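Local coordinates for serine-rich Repeat Adhesion Glycoprotein (Srr1) (Streptococcus agalactiae, PDB 4MBO) that binds fibrinogen as a glycosylated surface adhesin of the bacterium, probably helping it to attach to host surfaces, at residues E16-L29 against S40-A52. Numbering follows the deposited sequence. Where two conformers were deposited one is given.
With CA (calcium ion), chain E.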
loop_
_atom_site.group_PDB
_atom_site.type_symbol
_atom_site.label_atom_id
_atom_site.label_comp_id
_atom_site.label_asym_id
_atom_site.label_seq_id
_atom_site.Cartn_x
_atom_site.Cartn_y
_atom_site.Cartn_z
ATOM N N GLU A 16 33.164 -1.128 -7.993
ATOM C CA GLU A 16 34.290 -0.146 -7.852
ATOM C C GLU A 16 34.060 0.908 -6.741
ATOM O O GLU A 16 34.908 1.792 -6.475
ATOM C CB GLU A 16 34.488 0.599 -9.174
ATOM C CG GLU A 16 35.671 1.553 -9.210
ATOM C CD GLU A 16 35.852 2.246 -10.557
ATOM O OE1 GLU A 16 35.017 2.047 -11.472
ATOM O OE2 GLU A 16 36.847 2.997 -10.696
ATOM N N LEU A 17 32.884 0.860 -6.143
ATOM C CA LEU A 17 32.561 1.785 -5.078
ATOM C C LEU A 17 33.456 1.496 -3.891
ATOM O O LEU A 17 33.753 0.334 -3.629
ATOM C CB LEU A 17 31.086 1.607 -4.694
ATOM C CG LEU A 17 30.086 1.761 -5.837
ATOM C CD1 LEU A 17 28.676 1.608 -5.339
ATOM C CD2 LEU A 17 30.251 3.093 -6.533
ATOM N N GLN A 18 33.873 2.532 -3.166
ATOM C CA GLN A 18 34.729 2.391 -2.001
ATOM C C GLN A 18 34.050 2.902 -0.738
ATOM O O GLN A 18 33.108 3.692 -0.812
ATOM C CB GLN A 18 36.013 3.210 -2.213
ATOM C CG GLN A 18 36.810 2.850 -3.463
ATOM C CD GLN A 18 37.437 1.479 -3.380
ATOM O OE1 GLN A 18 38.034 1.118 -2.359
ATOM N NE2 GLN A 18 37.331 0.709 -4.453
ATOM N N LYS A 19 34.526 2.446 0.424
ATOM C CA LYS A 19 33.985 2.896 1.709
ATOM C C LYS A 19 32.474 2.692 1.748
ATOM O O LYS A 19 31.742 3.474 2.341
ATOM C CB LYS A 19 34.336 4.389 1.950
ATOM C CG LYS A 19 35.808 4.669 1.725
ATOM C CD LYS A 19 36.205 6.126 1.968
ATOM C CE LYS A 19 36.252 6.426 3.443
ATOM N NZ LYS A 19 37.077 7.629 3.709
ATOM N N VAL A 20 32.021 1.590 1.158
ATOM C CA VAL A 20 30.600 1.338 1.128
ATOM C C VAL A 20 30.015 0.965 2.501
ATOM O O VAL A 20 30.573 0.133 3.249
ATOM C CB VAL A 20 30.277 0.179 0.151
ATOM C CG1 VAL A 20 28.802 -0.134 0.176
ATOM C CG2 VAL A 20 30.750 0.500 -1.264
ATOM N N ASN A 21 28.910 1.635 2.834
ATOM C CA ASN A 21 28.146 1.428 4.053
ATOM C C ASN A 21 26.679 1.261 3.618
ATOM O O ASN A 21 26.269 1.886 2.632
ATOM C CB ASN A 21 28.271 2.651 4.978
ATOM C CG ASN A 21 29.670 2.813 5.565
ATOM O OD1 ASN A 21 30.074 2.050 6.428
ATOM N ND2 ASN A 21 30.376 3.849 5.151
ATOM N N ILE A 22 25.917 0.408 4.312
ATOM C CA ILE A 22 24.488 0.284 4.046
ATOM C C ILE A 22 23.839 -0.206 5.331
ATOM O O ILE A 22 24.416 -1.020 6.059
ATOM C CB ILE A 22 24.201 -0.653 2.833
ATOM C CG1 ILE A 22 22.707 -0.599 2.493
ATOM C CG2 ILE A 22 24.662 -2.091 3.096
ATOM C CD1 ILE A 22 22.387 -1.173 1.135
ATOM N N ALA A 23 22.638 0.287 5.613
ATOM C CA ALA A 23 21.930 -0.073 6.813
ATOM C C ALA A 23 20.438 0.072 6.651
ATOM O O ALA A 23 19.950 0.872 5.824
ATOM C CB ALA A 23 22.380 0.780 7.976
ATOM N N LEU A 24 19.726 -0.798 7.390
ATOM C CA LEU A 24 18.261 -0.755 7.513
ATOM C C LEU A 24 17.962 -0.458 8.979
ATOM O O LEU A 24 18.476 -1.123 9.893
ATOM C CB LEU A 24 17.606 -2.068 7.055
ATOM C CG LEU A 24 17.608 -2.285 5.558
ATOM C CD1 LEU A 24 17.324 -3.740 5.247
ATOM C CD2 LEU A 24 16.620 -1.375 4.838
ATOM N N LYS A 25 17.136 0.563 9.209
ATOM C CA LYS A 25 16.818 0.998 10.562
ATOM C C LYS A 25 15.316 1.151 10.806
ATOM O O LYS A 25 14.549 1.452 9.878
ATOM C CB LYS A 25 17.562 2.306 10.846
ATOM C CG LYS A 25 19.086 2.132 10.866
ATOM C CD LYS A 25 19.867 3.442 10.777
ATOM C CE LYS A 25 21.333 3.134 10.478
ATOM N NZ LYS A 25 22.100 4.240 9.835
ATOM N N ASP A 26 14.921 0.949 12.062
ATOM C CA ASP A 26 13.509 0.993 12.463
ATOM C C ASP A 26 13.249 1.913 13.666
ATOM O O ASP A 26 12.292 1.728 14.389
ATOM C CB ASP A 26 13.000 -0.428 12.757
ATOM C CG ASP A 26 13.542 -1.058 14.044
ATOM O OD1 ASP A 26 14.403 -0.479 14.748
ATOM O OD2 ASP A 26 13.093 -2.204 14.358
ATOM N N ASN A 27 14.114 2.892 13.836
ATOM C CA ASN A 27 14.003 3.814 14.956
ATOM C C ASN A 27 12.678 4.578 14.974
ATOM O O ASN A 27 12.145 4.880 16.055
ATOM C CB ASN A 27 15.177 4.796 14.907
ATOM C CG ASN A 27 16.521 4.094 14.977
ATOM O OD1 ASN A 27 16.602 2.915 15.329
ATOM N ND2 ASN A 27 17.580 4.812 14.642
ATOM N N THR A 28 12.123 4.837 13.790
ATOM C CA THR A 28 10.913 5.665 13.669
ATOM C C THR A 28 9.627 4.859 13.992
ATOM O O THR A 28 8.562 5.442 14.163
ATOM C CB THR A 28 10.810 6.399 12.312
ATOM O OG1 THR A 28 10.552 5.489 11.236
ATOM C CG2 THR A 28 12.081 7.175 12.039
ATOM N N LEU A 29 9.732 3.535 14.110
ATOM C CA LEU A 29 8.560 2.719 14.430
ATOM C C LEU A 29 8.103 2.995 15.867
ATOM O O LEU A 29 8.929 3.199 16.763
ATOM C CB LEU A 29 8.882 1.221 14.318
ATOM C CG LEU A 29 9.300 0.655 12.959
ATOM C CD1 LEU A 29 9.514 -0.855 13.081
ATOM C CD2 LEU A 29 8.262 0.972 11.897
ATOM N N SER A 40 0.712 4.144 9.006
ATOM C CA SER A 40 1.666 4.876 8.204
ATOM C C SER A 40 3.118 4.726 8.710
ATOM O O SER A 40 3.834 5.696 8.865
ATOM C CB SER A 40 1.221 6.356 8.115
ATOM O OG SER A 40 1.812 7.030 7.014
ATOM N N GLU A 41 3.530 3.491 8.996
ATOM C CA GLU A 41 4.920 3.200 9.378
ATOM C C GLU A 41 5.745 2.617 8.217
ATOM O O GLU A 41 5.206 2.045 7.263
ATOM C CB GLU A 41 4.962 2.246 10.571
ATOM C CG GLU A 41 4.452 2.907 11.839
ATOM C CD GLU A 41 4.679 2.112 13.103
ATOM O OE1 GLU A 41 4.918 0.879 13.030
ATOM O OE2 GLU A 41 4.609 2.752 14.186
ATOM N N ASN A 42 7.073 2.747 8.318
ATOM C CA ASN A 42 7.979 2.253 7.317
ATOM C C ASN A 42 9.339 2.095 7.956
ATOM O O ASN A 42 9.534 2.480 9.131
ATOM C CB ASN A 42 8.025 3.186 6.081
ATOM C CG ASN A 42 8.412 4.607 6.423
ATOM O OD1 ASN A 42 7.542 5.479 6.537
ATOM N ND2 ASN A 42 9.695 4.855 6.646
ATOM N N LEU A 43 10.235 1.480 7.212
ATOM C CA LEU A 43 11.638 1.328 7.604
ATOM C C LEU A 43 12.434 2.405 6.906
ATOM O O LEU A 43 11.906 3.146 6.072
ATOM C CB LEU A 43 12.152 -0.042 7.205
ATOM C CG LEU A 43 11.424 -1.214 7.875
ATOM C CD1 LEU A 43 11.854 -2.546 7.265
ATOM C CD2 LEU A 43 11.607 -1.202 9.388
ATOM N N VAL A 44 13.714 2.529 7.263
ATOM C CA VAL A 44 14.568 3.514 6.639
ATOM C C VAL A 44 15.838 2.826 6.118
ATOM O O VAL A 44 16.484 2.049 6.830
ATOM C CB VAL A 44 14.947 4.650 7.632
ATOM C CG1 VAL A 44 15.906 5.612 6.943
ATOM C CG2 VAL A 44 13.681 5.425 8.052
ATOM N N LEU A 45 16.150 3.098 4.871
ATOM C CA LEU A 45 17.366 2.621 4.230
ATOM C C LEU A 45 18.368 3.754 4.098
ATOM O O LEU A 45 18.030 4.851 3.641
ATOM C CB LEU A 45 17.032 2.125 2.828
ATOM C CG LEU A 45 18.217 1.770 1.908
ATOM C CD1 LEU A 45 19.011 0.608 2.490
ATOM C CD2 LEU A 45 17.717 1.438 0.511
ATOM N N ASN A 46 19.612 3.481 4.472
ATOM C CA ASN A 46 20.633 4.452 4.171
ATOM C C ASN A 46 21.881 3.771 3.634
ATOM O O ASN A 46 22.180 2.613 3.969
ATOM C CB ASN A 46 20.975 5.325 5.349
ATOM C CG ASN A 46 21.789 4.623 6.368
ATOM O OD1 ASN A 46 21.265 3.902 7.191
ATOM N ND2 ASN A 46 23.108 4.874 6.357
ATOM N N PHE A 47 22.586 4.474 2.759
ATOM C CA PHE A 47 23.835 3.968 2.214
ATOM C C PHE A 47 24.735 5.128 1.853
ATOM O O PHE A 47 24.283 6.263 1.691
ATOM C CB PHE A 47 23.599 3.022 1.011
ATOM C CG PHE A 47 22.868 3.632 -0.142
ATOM C CD1 PHE A 47 23.559 4.294 -1.145
ATOM C CD2 PHE A 47 21.489 3.502 -0.237
ATOM C CE1 PHE A 47 22.870 4.856 -2.219
ATOM C CE2 PHE A 47 20.809 4.053 -1.308
ATOM C CZ PHE A 47 21.499 4.727 -2.279
ATOM N N ALA A 48 26.027 4.832 1.717
ATOM C CA ALA A 48 26.989 5.846 1.358
ATOM C C ALA A 48 28.218 5.156 0.795
ATOM O O ALA A 48 28.473 3.974 1.084
ATOM C CB ALA A 48 27.368 6.662 2.582
ATOM N N PHE A 49 28.980 5.897 0.009
ATOM C CA PHE A 49 30.233 5.411 -0.567
ATOM C C PHE A 49 30.992 6.574 -1.212
ATOM O O PHE A 49 30.476 7.697 -1.299
ATOM C CB PHE A 49 29.972 4.320 -1.643
ATOM C CG PHE A 49 29.134 4.783 -2.795
ATOM C CD1 PHE A 49 29.700 5.403 -3.907
ATOM C CD2 PHE A 49 27.752 4.595 -2.773
ATOM C CE1 PHE A 49 28.924 5.838 -4.966
ATOM C CE2 PHE A 49 26.973 5.052 -3.824
ATOM C CZ PHE A 49 27.553 5.658 -4.920
ATOM N N SER A 50 32.222 6.289 -1.621
ATOM C CA SER A 50 33.024 7.173 -2.416
ATOM C C SER A 50 33.375 6.474 -3.722
ATOM O O SER A 50 33.434 5.240 -3.786
ATOM C CB SER A 50 34.334 7.520 -1.710
ATOM O OG SER A 50 34.076 8.308 -0.581
ATOM N N ILE A 51 33.637 7.266 -4.764
ATOM C CA ILE A 51 34.069 6.716 -6.054
ATOM C C ILE A 51 35.003 7.753 -6.715
ATOM O O ILE A 51 34.693 8.959 -6.752
ATOM C CB ILE A 51 32.864 6.279 -6.938
ATOM C CG1 ILE A 51 33.366 5.563 -8.186
ATOM C CG2 ILE A 51 31.957 7.449 -7.316
ATOM C CD1 ILE A 51 32.294 4.766 -8.887
ATOM N N ALA A 52 36.173 7.311 -7.167
ATOM C CA ALA A 52 37.166 8.238 -7.742
ATOM C C ALA A 52 36.662 9.003 -8.957
ATOM O O ALA A 52 36.864 10.220 -9.078
ATOM C CB ALA A 52 38.435 7.479 -8.087
HETATM CA CA CA E . 4.098 7.903 7.285
HETATM O O HOH W 1 7.730 4.756 10.538
HETATM O O HOH W 2 11.679 3.302 10.858
HETATM O O HOH W 3 4.529 5.771 5.654
HETATM O O HOH W 4 2.753 9.950 6.797
HETATM O O HOH W 5 3.731 8.742 9.622
HETATM O O HOH W 6 5.588 9.252 6.159
HETATM O O HOH W 7 5.799 6.777 7.276
#
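Phe49 carries its ring between its backbone N and carbonyl carbon (chi1 60°), while Leu17 keeps CG beside its backbone N (chi1 -56°), which places Leu17 CD1 over the centre of one ring face, 3.9 Å from the centroid, in a CH-pi contact. Leu17 CD2 sits over the rim of the same face, 3.4 Å from Phe49 CE1, and touches Ile51 CD1. Phe60 meets the Phe49 ring edge-to-face. Four antiparallel pairs, from Gln18–Ser50 to Lys25–Val44, are each closed by two backbone hydrogen bonds; a beta bulge between Gln18 and Asn21 shifts the register by one. Strand 20-25 is the outermost strand, within this chain, of one sheet of a beta-sandwich; strand 43-51, part of the bacterial Ig-type domain, pairs onward with strand 116-126. Ile22, Leu24 and Leu45 pack on the face turned to strand 139-145, Leu45 CD1 lying 3.9 Å from Ile22 CG1. On the other face, in one of two conformers, Lys25 NZ reaches across to Asn46 OD1, donating at 2.8 Å from 40° above the carbonyl plane. Past the strands, water 1 links Thr28 OG1 to Asn42 N, and Leu29 CD2 packs 3.5 Å from Glu41 OE1, a carboxylate held by Ser30 and Lys36 N.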